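Local coordinates for brain-specific angiogenesis inhibitor 1-associated protein 2-like protein 2 (Mus musculus, PDB 3OK8), which binds phosphoinositides and induces planar or gently curved membrane structures through its I-BAR (IMD) domain, an antiparallel dimer of three-helix bundles, at the interface of chains A and B. Residues are numbered along the deposited sequence; one frame, centred on the assembly and turned at random. Chains: chain A/B, Brain-specific angiogenesis inhibitor 1-associated protein 2-like protein 2.

Contact 1: the interface of chains A and B. Residues chain A 46, 49-50, 53-54; chain B 39.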
# COMPACT_ATOMS: atom_id res chain seq x y z
N LEU A 46 -5.11 4.15 -4.52
CA LEU A 46 -4.51 4.44 -3.22
C LEU A 46 -3.51 5.57 -3.37
O LEU A 46 -3.51 6.51 -2.58
CB LEU A 46 -3.82 3.22 -2.60
CG LEU A 46 -3.19 3.45 -1.22
CD1 LEU A 46 -4.26 3.55 -0.11
CD2 LEU A 46 -2.22 2.35 -0.89
N ALA A 49 -5.50 9.05 -3.51
CA ALA A 49 -5.97 9.39 -2.18
C ALA A 49 -4.84 9.83 -1.26
O ALA A 49 -5.05 10.68 -0.41
CB ALA A 49 -6.68 8.21 -1.57
N ALA A 50 -3.66 9.23 -1.41
CA ALA A 50 -2.50 9.64 -0.62
C ALA A 50 -2.00 11.00 -1.06
O ALA A 50 -1.73 11.86 -0.24
CB ALA A 50 -1.37 8.61 -0.72
N TYR A 53 -4.42 13.71 0.11
CA TYR A 53 -4.24 13.88 1.54
C TYR A 53 -2.97 14.67 1.91
O TYR A 53 -3.02 15.64 2.68
CB TYR A 53 -4.17 12.53 2.22
CG TYR A 53 -4.09 12.60 3.72
CD1 TYR A 53 -2.87 12.52 4.38
CD2 TYR A 53 -5.25 12.73 4.48
CE1 TYR A 53 -2.81 12.58 5.77
CE2 TYR A 53 -5.20 12.78 5.85
CZ TYR A 53 -3.99 12.71 6.50
OH TYR A 53 -3.98 12.77 7.87
N PHE A 54 -1.83 14.26 1.38
CA PHE A 54 -0.59 14.93 1.77
C PHE A 54 -0.40 16.30 1.13
O PHE A 54 0.29 17.16 1.67
CB PHE A 54 0.63 14.01 1.63
CG PHE A 54 0.81 13.11 2.82
CD1 PHE A 54 1.34 13.60 4.01
CD2 PHE A 54 0.39 11.80 2.79
CE1 PHE A 54 1.49 12.78 5.13
CE2 PHE A 54 0.54 10.97 3.90
CZ PHE A 54 1.08 11.46 5.07
N TYR B 39 -8.65 7.96 1.99
CA TYR B 39 -7.39 7.23 2.00
C TYR B 39 -7.57 5.83 2.58
O TYR B 39 -7.11 4.84 2.00
CB TYR B 39 -6.39 8.00 2.86
CG TYR B 39 -4.95 7.70 2.60
CD1 TYR B 39 -3.99 8.69 2.77
CD2 TYR B 39 -4.53 6.44 2.18
CE1 TYR B 39 -2.65 8.45 2.54
CE2 TYR B 39 -3.18 6.18 1.94
CZ TYR B 39 -2.25 7.19 2.12
OH TYR B 39 -0.90 6.98 1.90
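B:Tyr39 lays its phenol ring against A:Ala50 where helix 7-64 of chain B meets helix 5-66 of chain A, within the antiparallel dimer of three-helix bundles that defines the I-BAR (IMD) family. The tight part is the face of the ring: the CA of A:Ala50 stands 3.9 Å from the centroid of the B:Tyr39 ring, a CH-pi contact, and its methyl CB lies nearer the phenol end, 3.3 Å from CZ of B:Tyr39. The backbone amide nitrogen of A:Ala50 sits above the ring centre on that same face, which shows the ring lying against the helix surface rather than poking into it. With CG roughly anti to the backbone nitrogen (chi1 -159°), B:Tyr39 directs its ring across helix 5-66, and its own CA comes 3.8 Å from CB of A:Ala49. Beside the CD2-CE2 side of the ring, displaced towards the face that A:Ala50 occupies, CD1 of A:Leu46 approaches CE2 of B:Tyr39 at 3.5 Å while the side chains cross obliquely. Packing slackens on the CD1-CE1 side. There the CB of A:Tyr53 is 3.9 Å from CD1 of B:Tyr39, and CE2 of A:Phe54 remains 4.3 Å from CE1 of B:Tyr39. A:Phe54 instead has CD1 of A:Tyr53 over one face near its rim, a contact within chain A that may help to steady this looser flank. Burial agrees: A:Ala50 loses 25 Å² and A:Leu46 21 Å², against 10 Å² for A:Phe54 and 7 Å² for A:Tyr53 here. A serine in place of B:Tyr39 would probably leave the surface of A:Ala50 without its aromatic cover and open a gap beside A:Leu46.

Contact 2: the interface of chains A and B. Residues chain A 52-53, 56-57; chain B 32, 35-36.
A:Tyr53 presents one face of its ring to B:Leu32, a CH-pi contact in which the methyl CD2 of B:Leu32 lies 3.8 Å from the ring centroid. The methyl is displaced towards the rim, since it comes within 3.3 Å of CE2 of A:Tyr53, and the two side chains cross at about a right angle. This is the aromatic part of a helix-to-helix patch in the I-BAR dimer, helix 5-66 of chain A packing on helix 7-64 of chain B.

Contacts between ring and backbone form the second kind. The CD2 and CE2 side of A:Tyr53 lies by the chain B backbone, where the carbonyl O of B:Leu32 is 3.4 Å from CE2 of A:Tyr53. The CA of B:Gly36 is 3.7 Å from CE2 of A:Tyr53, on the side of the ring plane away from the B:Leu32 methyl.

Aliphatic packing makes up the rest and flanks the ring without reaching its other face: B:Leu35 beyond the CD2 side, A:Ile57 over the same face as the B:Leu32 methyl. B:Leu35, with CG anti to its carbonyl carbon (chi1 -59°), sends its two methyls to separate partners. Its CD1 reaches CB of A:Ala56 at 3.9 Å, whereas its CD2 meets CG2 of A:Val52 more loosely at 4.1 Å. The CB of B:Leu35 adds a contact of 3.8 Å to CD2 of A:Tyr53, so one leucine spans three residues of helix 5-66. The side chains of A:Ile57 and B:Leu32 run nearly perpendicular to each other, the isoleucine's terminal methyl touching both leucine branches: CD1 of A:Ile57 lies beside CD1 of B:Leu32 and, a close approach for two methyls, 3.4 Å from CD2 of B:Leu32.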
# COMPACT_ATOMS: atom_id res chain seq x y z
N VAL A 52 -3.58 13.40 -2.52
CA VAL A 52 -4.52 14.47 -2.19
C VAL A 52 -4.48 14.76 -0.70
O VAL A 52 -4.49 15.92 -0.28
CB VAL A 52 -5.96 14.17 -2.65
CG1 VAL A 52 -6.04 14.12 -4.17
CG2 VAL A 52 -6.47 12.87 -2.06
N TYR A 53 -4.42 13.71 0.11
CA TYR A 53 -4.24 13.88 1.54
C TYR A 53 -2.97 14.67 1.91
O TYR A 53 -3.02 15.64 2.68
CB TYR A 53 -4.17 12.53 2.22
CG TYR A 53 -4.09 12.60 3.72
CD1 TYR A 53 -2.87 12.52 4.38
CD2 TYR A 53 -5.25 12.73 4.48
CE1 TYR A 53 -2.81 12.58 5.77
CE2 TYR A 53 -5.20 12.78 5.85
CZ TYR A 53 -3.99 12.71 6.50
OH TYR A 53 -3.98 12.77 7.87
N ALA A 56 -2.74 18.25 1.04
CA ALA A 56 -3.49 19.08 1.97
C ALA A 56 -2.68 19.28 3.24
O ALA A 56 -2.76 20.34 3.85
CB ALA A 56 -4.85 18.46 2.28
N ILE A 57 -1.88 18.30 3.64
CA ILE A 57 -0.97 18.54 4.75
C ILE A 57 0.06 19.58 4.36
O ILE A 57 0.40 20.44 5.17
CB ILE A 57 -0.24 17.30 5.25
CG1 ILE A 57 -0.97 16.69 6.45
CG2 ILE A 57 1.15 17.72 5.73
CD1 ILE A 57 -2.09 15.79 6.09
N LEU B 32 -9.35 17.37 6.13
CA LEU B 32 -8.28 16.39 6.32
C LEU B 32 -8.82 15.05 6.81
O LEU B 32 -8.27 14.00 6.48
CB LEU B 32 -7.25 16.91 7.32
CG LEU B 32 -5.80 17.05 6.89
CD1 LEU B 32 -4.88 16.79 8.09
CD2 LEU B 32 -5.48 16.11 5.74
N LEU B 35 -10.41 13.38 3.64
CA LEU B 35 -9.34 12.81 2.82
C LEU B 35 -8.70 11.64 3.55
O LEU B 35 -8.25 10.67 2.93
CB LEU B 35 -8.31 13.87 2.47
CG LEU B 35 -8.89 15.05 1.71
CD1 LEU B 35 -7.91 16.22 1.66
CD2 LEU B 35 -9.32 14.62 0.30
N GLY B 36 -8.66 11.73 4.88
CA GLY B 36 -8.17 10.64 5.70
C GLY B 36 -8.97 9.37 5.46
O GLY B 36 -8.41 8.33 5.14

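The C-alpha centres of contact 1 and contact 2 are about 6 Å apart, so they are neighbouring stretches of one seam. Both join helix 5-66 of chain A to helix 7-64 of chain B, and A:Tyr53 belongs to each: its CB end serves contact 1 and its ring contact 2. Residue numbers rise along chain A from contact 1 to contact 2 while they fall along chain B, which is the sign of antiparallel helices. Two-fold symmetry gives each contact a twin with the chains exchanged, so the same apolar packing is used twice in holding the I-BAR dimer together.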